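PDB 3I18: Lmo2051 protein from Listeria monocytogenes, which probably acts as a membrane-bound, ATP-dependent serine protease of the Lon (S16) family, of which this chain is the PDZ domain. Local coordinates for residues A21-A26 with I59-G64. Residues are numbered along the deposited sequence; the frame is centred on the assembly and turned at random.
Sequences ADVLHA and INYKHG
The phenol ring of Tyr61 carries Leu24 CD2 on one face and the carbonyl oxygen of Ile59 at its edge, in the ring plane. Leu24 CD2 stands 3.8 Å from the centroid of the Tyr61 ring. It lies only 13° off the ring normal, which defines a CH-pi contact over the ring centre. This is the PDZ fold, in which segment 21-26, part of the connection between strand 9-14 and strand 29-33, lies against strand 56-63 of the antiparallel sheet. The beta carbon of Tyr61 points toward segment 21-26, and chi1 of 63° sets CG between the backbone N and the carbonyl carbon. Val23 meets the far end of the phenol obliquely: its CG1, anti to the backbone N, lies 3.4 Å from Tyr61 OH. Deeper in, Leu24 CD2 also reaches Ile59 CG2 at 4.4 Å, a looser apolar touch; Ile59 in turn packs on Ile30 and Ile33 of strand 29-33. Both Leu24 and Tyr61 are buried, whereas the next pair is exposed. There the imidazoles of His25 and His63 are nearly parallel, with planes at 28°, yet slid apart. Their centroids, 5.0 Å from each other, leave barely any overlap. Asp28, outside the two segments, binds both residues, OD2 accepting a hydrogen bond from the His25 backbone N and OD1 bonding to the His63 ring nitrogen ND1; its carboxylate could favour a protonated His63. Between the two rings the closest atoms are His25 ND1 and His63 CE1, 3.8 Å apart.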
loop_
_atom_site.group_PDB
_atom_site.type_symbol
_atom_site.label_atom_id
_atom_site.label_comp_id
_atom_site.label_asym_id
_atom_site.label_seq_id
_atom_site.Cartn_x
_atom_site.Cartn_y
_atom_site.Cartn_z
ATOM N N ALA A 21 -0.704 2.515 10.165
ATOM C CA ALA A 21 -1.910 2.787 10.940
ATOM C C ALA A 21 -2.081 4.267 11.276
ATOM O O ALA A 21 -3.171 4.701 11.649
ATOM C CB ALA A 21 -1.902 1.966 12.226
ATOM N N ASP A 22 -1.008 5.036 11.143
ATOM C CA ASP A 22 -1.049 6.457 11.446
ATOM C C ASP A 22 -1.336 7.283 10.189
ATOM O O ASP A 22 -1.347 8.512 10.238
ATOM C CB ASP A 22 0.285 6.875 12.078
ATOM C CG ASP A 22 0.103 7.682 13.352
ATOM O OD1 ASP A 22 -0.827 7.379 14.130
ATOM O OD2 ASP A 22 0.906 8.608 13.585
ATOM N N VAL A 23 -1.585 6.601 9.071
ATOM C CA VAL A 23 -1.867 7.265 7.795
ATOM C C VAL A 23 -3.095 6.713 7.061
ATOM O O VAL A 23 -4.037 7.449 6.762
ATOM C CB VAL A 23 -0.668 7.140 6.816
ATOM C CG1 VAL A 23 -1.029 7.744 5.467
ATOM C CG2 VAL A 23 0.558 7.814 7.391
ATOM N N LEU A 24 -3.072 5.415 6.763
ATOM C CA LEU A 24 -4.155 4.771 6.021
ATOM C C LEU A 24 -5.294 4.235 6.879
ATOM O O LEU A 24 -5.147 4.028 8.084
ATOM C CB LEU A 24 -3.582 3.622 5.177
ATOM C CG LEU A 24 -2.488 3.970 4.162
ATOM C CD1 LEU A 24 -1.903 2.702 3.578
ATOM C CD2 LEU A 24 -3.071 4.861 3.068
ATOM N N HIS A 25 -6.437 4.021 6.235
ATOM C CA HIS A 25 -7.615 3.473 6.895
ATOM C C HIS A 25 -8.283 2.502 5.936
ATOM O O HIS A 25 -8.092 2.582 4.720
ATOM C CB HIS A 25 -8.604 4.582 7.277
ATOM C CG HIS A 25 -8.178 5.403 8.455
ATOM N ND1 HIS A 25 -7.438 6.560 8.333
ATOM C CD2 HIS A 25 -8.389 5.230 9.783
ATOM C CE1 HIS A 25 -7.212 7.064 9.534
ATOM N NE2 HIS A 25 -7.777 6.276 10.430
ATOM N N ALA A 26 -9.059 1.574 6.482
ATOM C CA ALA A 26 -9.754 0.598 5.658
ATOM C C ALA A 26 -10.687 1.341 4.713
ATOM O O ALA A 26 -11.418 2.241 5.132
ATOM C CB ALA A 26 -10.540 -0.357 6.541
ATOM N N ILE A 59 3.079 7.517 -0.541
ATOM C CA ILE A 59 1.782 6.972 -0.915
ATOM C C ILE A 59 0.746 8.043 -1.230
ATOM O O ILE A 59 0.514 8.942 -0.420
ATOM C CB ILE A 59 1.213 6.066 0.221
ATOM C CG1 ILE A 59 2.157 4.892 0.502
ATOM C CG2 ILE A 59 -0.153 5.526 -0.175
ATOM C CD1 ILE A 59 2.258 3.886 -0.628
ATOM N N ASN A 60 0.149 7.966 -2.421
ATOM C CA ASN A 60 -0.916 8.896 -2.797
ATOM C C ASN A 60 -2.189 8.060 -2.674
ATOM O O ASN A 60 -2.290 6.982 -3.264
ATOM C CB ASN A 60 -0.773 9.397 -4.248
ATOM C CG ASN A 60 0.362 10.395 -4.427
ATOM O OD1 ASN A 60 1.506 10.016 -4.653
ATOM N ND2 ASN A 60 0.043 11.683 -4.319
ATOM N N TYR A 61 -3.148 8.543 -1.897
ATOM C CA TYR A 61 -4.385 7.797 -1.685
ATOM C C TYR A 61 -5.556 8.735 -1.455
ATOM O O TYR A 61 -5.372 9.903 -1.129
ATOM C CB TYR A 61 -4.242 6.887 -0.458
ATOM C CG TYR A 61 -4.025 7.643 0.842
ATOM C CD1 TYR A 61 -2.775 8.167 1.170
ATOM C CD2 TYR A 61 -5.081 7.868 1.721
ATOM C CE1 TYR A 61 -2.586 8.899 2.345
ATOM C CE2 TYR A 61 -4.901 8.600 2.892
ATOM C CZ TYR A 61 -3.655 9.110 3.196
ATOM O OH TYR A 61 -3.475 9.836 4.351
ATOM N N LYS A 62 -6.765 8.214 -1.621
ATOM C CA LYS A 62 -7.960 9.008 -1.401
ATOM C C LYS A 62 -8.619 8.504 -0.131
ATOM O O LYS A 62 -8.823 7.302 0.034
ATOM C CB LYS A 62 -8.921 8.874 -2.587
ATOM C CG LYS A 62 -9.280 7.441 -2.911
ATOM C CD LYS A 62 -10.167 7.331 -4.140
ATOM C CE LYS A 62 -11.551 7.900 -3.896
ATOM N NZ LYS A 62 -12.461 7.609 -5.049
ATOM N N HIS A 63 -8.919 9.429 0.777
ATOM C CA HIS A 63 -9.571 9.099 2.039
ATOM C C HIS A 63 -10.917 9.810 2.053
ATOM O O HIS A 63 -10.978 11.035 2.158
ATOM C CB HIS A 63 -8.727 9.566 3.231
ATOM C CG HIS A 63 -9.317 9.209 4.562
ATOM N ND1 HIS A 63 -9.680 7.923 4.890
ATOM C CD2 HIS A 63 -9.611 9.972 5.641
ATOM C CE1 HIS A 63 -10.177 7.906 6.116
ATOM N NE2 HIS A 63 -10.146 9.136 6.592
ATOM N N GLY A 64 -11.990 9.037 1.930
ATOM C CA GLY A 64 -13.321 9.619 1.922
ATOM C C GLY A 64 -13.592 10.360 0.626
ATOM O O GLY A 64 -14.056 9.772 -0.352
#